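Local coordinates for uncharacterized protein lp_2219 (Lactobacillus plantarum, PDB 3HFQ) that is of unknown function but folds as a seven-bladed beta-propeller of the lactonase family and may therefore act on a small-molecule substrate, at residues F7-K12 with G17-T22; T43-A46 with C52-S55. The protein carries 1 engineered substitution. All coordinates share one frame; numbering follows the deposited sequence.

Interaction 1: residues F7-K12 with G17-T22; sequences FGTYTK and GIYQGT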
loop_
_atom_site.group_PDB
_atom_site.type_symbol
_atom_site.label_atom_id
_atom_site.label_comp_id
_atom_site.label_asym_id
_atom_site.label_seq_id
_atom_site.Cartn_x
_atom_site.Cartn_y
_atom_site.Cartn_z
ATOM N N PHE A 7 -5.377 -9.063 -7.497
ATOM C CA PHE A 7 -4.707 -7.955 -8.165
ATOM C C PHE A 7 -5.626 -6.755 -8.370
ATOM O O PHE A 7 -6.690 -6.878 -8.981
ATOM C CB PHE A 7 -4.191 -8.399 -9.537
ATOM C CG PHE A 7 -3.154 -9.486 -9.481
ATOM C CD1 PHE A 7 -1.875 -9.225 -8.993
ATOM C CD2 PHE A 7 -3.447 -10.765 -9.944
ATOM C CE1 PHE A 7 -0.903 -10.224 -8.972
ATOM C CE2 PHE A 7 -2.482 -11.771 -9.928
ATOM C CZ PHE A 7 -1.209 -11.499 -9.443
ATOM N N GLY A 8 -5.206 -5.601 -7.860
ATOM C CA GLY A 8 -5.973 -4.380 -8.037
ATOM C C GLY A 8 -5.445 -3.743 -9.311
ATOM O O GLY A 8 -4.294 -3.974 -9.681
ATOM N N THR A 9 -6.266 -2.949 -9.988
ATOM C CA THR A 9 -5.840 -2.333 -11.240
ATOM C C THR A 9 -6.529 -1.011 -11.513
ATOM O O THR A 9 -7.402 -0.573 -10.767
ATOM C CB THR A 9 -6.211 -3.212 -12.447
ATOM O OG1 THR A 9 -7.636 -3.173 -12.624
ATOM C CG2 THR A 9 -5.783 -4.659 -12.234
ATOM N N TYR A 10 -6.106 -0.393 -12.610
ATOM C CA TYR A 10 -6.706 0.826 -13.129
ATOM C C TYR A 10 -7.503 0.201 -14.264
ATOM O O TYR A 10 -7.155 -0.887 -14.725
ATOM C CB TYR A 10 -5.652 1.749 -13.730
ATOM C CG TYR A 10 -5.150 2.823 -12.802
ATOM C CD1 TYR A 10 -5.916 3.957 -12.538
ATOM C CD2 TYR A 10 -3.909 2.705 -12.182
ATOM C CE1 TYR A 10 -5.446 4.959 -11.690
ATOM C CE2 TYR A 10 -3.433 3.693 -11.336
ATOM C CZ TYR A 10 -4.207 4.815 -11.090
ATOM O OH TYR A 10 -3.726 5.800 -10.259
ATOM N N THR A 11 -8.566 0.855 -14.710
ATOM C CA THR A 11 -9.353 0.309 -15.809
ATOM C C THR A 11 -9.532 1.380 -16.873
ATOM O O THR A 11 -10.653 1.716 -17.253
ATOM C CB THR A 11 -10.731 -0.176 -15.328
ATOM O OG1 THR A 11 -11.404 0.888 -14.642
ATOM C CG2 THR A 11 -10.572 -1.364 -14.390
ATOM N N LYS A 12 -8.409 1.907 -17.346
ATOM C CA LYS A 12 -8.404 2.958 -18.355
ATOM C C LYS A 12 -8.085 2.442 -19.756
ATOM O O LYS A 12 -8.283 3.158 -20.737
ATOM C CB LYS A 12 -7.395 4.045 -17.966
ATOM C CG LYS A 12 -7.720 4.747 -16.652
ATOM C CD LYS A 12 -6.719 5.851 -16.317
ATOM C CE LYS A 12 -5.356 5.291 -15.928
ATOM N NZ LYS A 12 -4.420 6.362 -15.466
ATOM N N GLY A 17 -11.285 -4.950 -14.062
ATOM C CA GLY A 17 -11.489 -4.884 -12.625
ATOM C C GLY A 17 -10.456 -5.594 -11.771
ATOM O O GLY A 17 -9.248 -5.444 -11.972
ATOM N N ILE A 18 -10.942 -6.370 -10.808
ATOM C CA ILE A 18 -10.078 -7.108 -9.895
ATOM C C ILE A 18 -9.814 -8.514 -10.422
ATOM O O ILE A 18 -10.748 -9.255 -10.741
ATOM C CB ILE A 18 -10.729 -7.201 -8.495
ATOM C CG1 ILE A 18 -11.016 -5.792 -7.972
ATOM C CG2 ILE A 18 -9.810 -7.943 -7.529
ATOM C CD1 ILE A 18 -11.874 -5.758 -6.732
ATOM N N TYR A 19 -8.539 -8.875 -10.525
ATOM C CA TYR A 19 -8.163 -10.200 -11.003
ATOM C C TYR A 19 -7.666 -11.063 -9.856
ATOM O O TYR A 19 -7.398 -10.566 -8.760
ATOM C CB TYR A 19 -7.081 -10.106 -12.091
ATOM C CG TYR A 19 -7.564 -9.444 -13.366
ATOM C CD1 TYR A 19 -7.653 -8.056 -13.459
ATOM C CD2 TYR A 19 -7.995 -10.208 -14.454
ATOM C CE1 TYR A 19 -8.162 -7.439 -14.598
ATOM C CE2 TYR A 19 -8.512 -9.600 -15.602
ATOM C CZ TYR A 19 -8.592 -8.215 -15.665
ATOM O OH TYR A 19 -9.102 -7.597 -16.782
ATOM N N GLN A 20 -7.558 -12.363 -10.110
ATOM C CA GLN A 20 -7.083 -13.285 -9.092
ATOM C C GLN A 20 -6.143 -14.301 -9.718
ATOM O O GLN A 20 -6.301 -14.686 -10.878
ATOM C CB GLN A 20 -8.265 -13.978 -8.401
ATOM C CG GLN A 20 -9.033 -14.991 -9.244
ATOM C CD GLN A 20 -10.303 -15.465 -8.556
ATOM O OE1 GLN A 20 -10.338 -15.621 -7.333
ATOM N NE2 GLN A 20 -11.350 -15.704 -9.339
ATOM N N GLY A 21 -5.147 -14.715 -8.948
ATOM C CA GLY A 21 -4.192 -15.675 -9.455
ATOM C C GLY A 21 -3.748 -16.650 -8.391
ATOM O O GLY A 21 -4.265 -16.660 -7.272
ATOM N N THR A 22 -2.770 -17.471 -8.749
ATOM C CA THR A 22 -2.250 -18.473 -7.842
ATOM C C THR A 22 -0.731 -18.525 -7.906
ATOM O O THR A 22 -0.141 -18.447 -8.983
ATOM C CB THR A 22 -2.790 -19.867 -8.210
ATOM O OG1 THR A 22 -4.222 -19.849 -8.169
ATOM C CG2 THR A 22 -2.261 -20.921 -7.244
#
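Phe-7 and Tyr-19 form an antiparallel hydrogen-bonded pair in a beta hairpin, part of one four-stranded blade of the seven-bladed propeller. Phe-7 N gives an almost straight bond to Tyr-19 O (2.8 Å, N-H...O 170°), entering above the carbonyl plane; Tyr-19 N returns one to Phe-7 O at 3.1 Å, in the carbonyl plane and on a lone pair. Phe-7 O also receives a CA-H...O contact from Ile-18 CA, and Ile-18 CG2 lies beside the same oxygen. The Phe-7 side chain starts with CB 4.2 Å from Tyr-19 CB. With CG anti to its own carbonyl carbon (chi1 -63°), the ring runs along the partner strand: CD2 passes Tyr-19 O, and CE2 reaches Gly-21 N at 4.1 Å. Beyond the bridge, Thr-9 crosses Tyr-19 at about a right angle and brings CG2 to the ring edge near CD1, while its OG1 is hydrogen-bonded with Ser-15 OG and lies 2.9 Å from Gly-17 O, with Tyr-10 O also within reach of the hydroxyl. A valine at Thr-9 would probably leave Gly-17 O and Ser-15 OG without this hydroxyl partner, making the turn less firmly held. Tyr-19 OH is hydrogen-bonded to Gln-16 N in that turn. At the start of the second strand, Thr-11 CG2 packs 3.7 Å from Gly-17 N.

Interaction 2: residues T43-A46 with C52-S55; sequences TYLA and CLYS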
loop_
_atom_site.group_PDB
_atom_site.type_symbol
_atom_site.label_atom_id
_atom_site.label_comp_id
_atom_site.label_asym_id
_atom_site.label_seq_id
_atom_site.Cartn_x
_atom_site.Cartn_y
_atom_site.Cartn_z
ATOM N N THR A 43 -7.872 0.382 -7.698
ATOM C CA THR A 43 -6.426 0.546 -7.521
ATOM C C THR A 43 -5.816 0.087 -6.202
ATOM O O THR A 43 -4.593 0.003 -6.089
ATOM C CB THR A 43 -6.007 2.006 -7.780
ATOM O OG1 THR A 43 -6.531 2.848 -6.749
ATOM C CG2 THR A 43 -6.545 2.476 -9.127
ATOM N N TYR A 44 -6.643 -0.169 -5.193
ATOM C CA TYR A 44 -6.128 -0.685 -3.931
ATOM C C TYR A 44 -7.181 -1.585 -3.302
ATOM O O TYR A 44 -8.381 -1.341 -3.442
ATOM C CB TYR A 44 -5.724 0.427 -2.959
ATOM C CG TYR A 44 -4.495 0.037 -2.156
ATOM C CD1 TYR A 44 -3.220 0.127 -2.713
ATOM C CD2 TYR A 44 -4.611 -0.478 -0.865
ATOM C CE1 TYR A 44 -2.084 -0.293 -2.007
ATOM C CE2 TYR A 44 -3.486 -0.901 -0.149
ATOM C CZ TYR A 44 -2.228 -0.804 -0.725
ATOM O OH TYR A 44 -1.118 -1.213 -0.018
ATOM N N LEU A 45 -6.714 -2.625 -2.617
ATOM C CA LEU A 45 -7.585 -3.617 -2.000
ATOM C C LEU A 45 -7.257 -3.892 -0.535
ATOM O O LEU A 45 -6.106 -3.777 -0.117
ATOM C CB LEU A 45 -7.457 -4.937 -2.765
ATOM C CG LEU A 45 -7.585 -4.882 -4.288
ATOM C CD1 LEU A 45 -7.179 -6.231 -4.878
ATOM C CD2 LEU A 45 -9.017 -4.524 -4.668
ATOM N N ALA A 46 -8.280 -4.286 0.224
ATOM C CA ALA A 46 -8.134 -4.628 1.639
ATOM C C ALA A 46 -9.073 -5.798 1.938
ATOM O O ALA A 46 -10.185 -5.855 1.414
ATOM C CB ALA A 46 -8.492 -3.433 2.525
ATOM N N CYS A 52 -14.187 -10.618 3.421
ATOM C CA CYS A 52 -14.866 -9.567 2.689
ATOM C C CYS A 52 -13.750 -8.754 2.053
ATOM O O CYS A 52 -12.685 -8.573 2.648
ATOM C CB CYS A 52 -15.710 -8.694 3.617
ATOM S SG CYS A 52 -17.331 -9.423 3.988
ATOM N N LEU A 53 -13.993 -8.292 0.834
ATOM C CA LEU A 53 -13.020 -7.512 0.091
ATOM C C LEU A 53 -13.509 -6.078 -0.052
ATOM O O LEU A 53 -14.674 -5.839 -0.364
ATOM C CB LEU A 53 -12.819 -8.130 -1.296
ATOM C CG LEU A 53 -11.958 -7.389 -2.321
ATOM C CD1 LEU A 53 -10.520 -7.283 -1.832
ATOM C CD2 LEU A 53 -12.014 -8.144 -3.640
ATOM N N TYR A 54 -12.614 -5.129 0.188
ATOM C CA TYR A 54 -12.945 -3.718 0.077
ATOM C C TYR A 54 -12.009 -3.135 -0.970
ATOM O O TYR A 54 -10.795 -3.282 -0.880
ATOM C CB TYR A 54 -12.782 -3.046 1.444
ATOM C CG TYR A 54 -13.729 -3.637 2.472
ATOM C CD1 TYR A 54 -15.097 -3.370 2.418
ATOM C CD2 TYR A 54 -13.274 -4.548 3.427
ATOM C CE1 TYR A 54 -15.992 -3.993 3.287
ATOM C CE2 TYR A 54 -14.169 -5.182 4.305
ATOM C CZ TYR A 54 -15.526 -4.903 4.219
ATOM O OH TYR A 54 -16.423 -5.539 5.054
ATOM N N SER A 55 -12.584 -2.486 -1.977
ATOM C CA SER A 55 -11.786 -1.941 -3.061
ATOM C C SER A 55 -12.096 -0.506 -3.430
ATOM O O SER A 55 -13.224 -0.038 -3.278
ATOM C CB SER A 55 -11.978 -2.801 -4.311
ATOM O OG SER A 55 -13.345 -2.788 -4.708
#
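Tyr-44 meets the partner strand through its backbone: Tyr-44 O takes a CA-H...O contact from Ser-55 CA at 3.5 Å, while its ring turns away to meet Tyr-90. Leu-45 next pairs with Ser-55 as an antiparallel non-hydrogen-bonded pair. Its CG stands anti to the carbonyl carbon (chi1 -49°), and CD2 presses on Ser-55 CB at 3.4 Å, tighter than usual for two carbons. Leu-45 CB meets Leu-53 CD1 at 4.0 Å, forming a small apolar patch on the face shared with Ser-55, whose OG is hydrogen-bonded to Trp-68 NE1. Ala-46 follows as a hydrogen-bonded pair with Tyr-54: Ala-46 N bonds to Tyr-54 O at 2.9 Å in the carbonyl plane, and Tyr-54 N approaches Ala-46 O at 2.8 Å, nearly along the C=O axis. Leu-53 CD1 and Tyr-54 CB also border Ala-46 O. This hairpin begins a propeller blade: strand 45-47 is its first, innermost edge strand, and strand 52-59 continues the sheet to 62-71. Ile-18 of strand 17-24 packs against the Leu-45 face, whereas Val-91 and Val-93 of strand 90-94 meet Ala-46 on the other.

How the interactions relate
Both interactions are antiparallel hairpin contacts, but in different four-stranded blades. Every touching residue of interaction 2 is buried, whereas Thr-11 and Tyr-19 of interaction 1 are partly exposed. Interaction 1 joins the two middle strands of the sheet that brings together both chain ends, as strand 334-339 flanks strand 2-9; interaction 2 pairs the inner edge strand of its blade with the next strand. Its centre is also nearer the chain's centre, about 11 Å away against 15 Å. Each has two backbone bonds; interaction 1 adds Phe-7, Tyr-19 and the Thr-9 hydroxyl beside the loop, interaction 2 the close Leu-45, Leu-53 and Ser-55 packing. The blades meet directly: Ile-18 CD1 lies 3.7 Å from Leu-45 CD2.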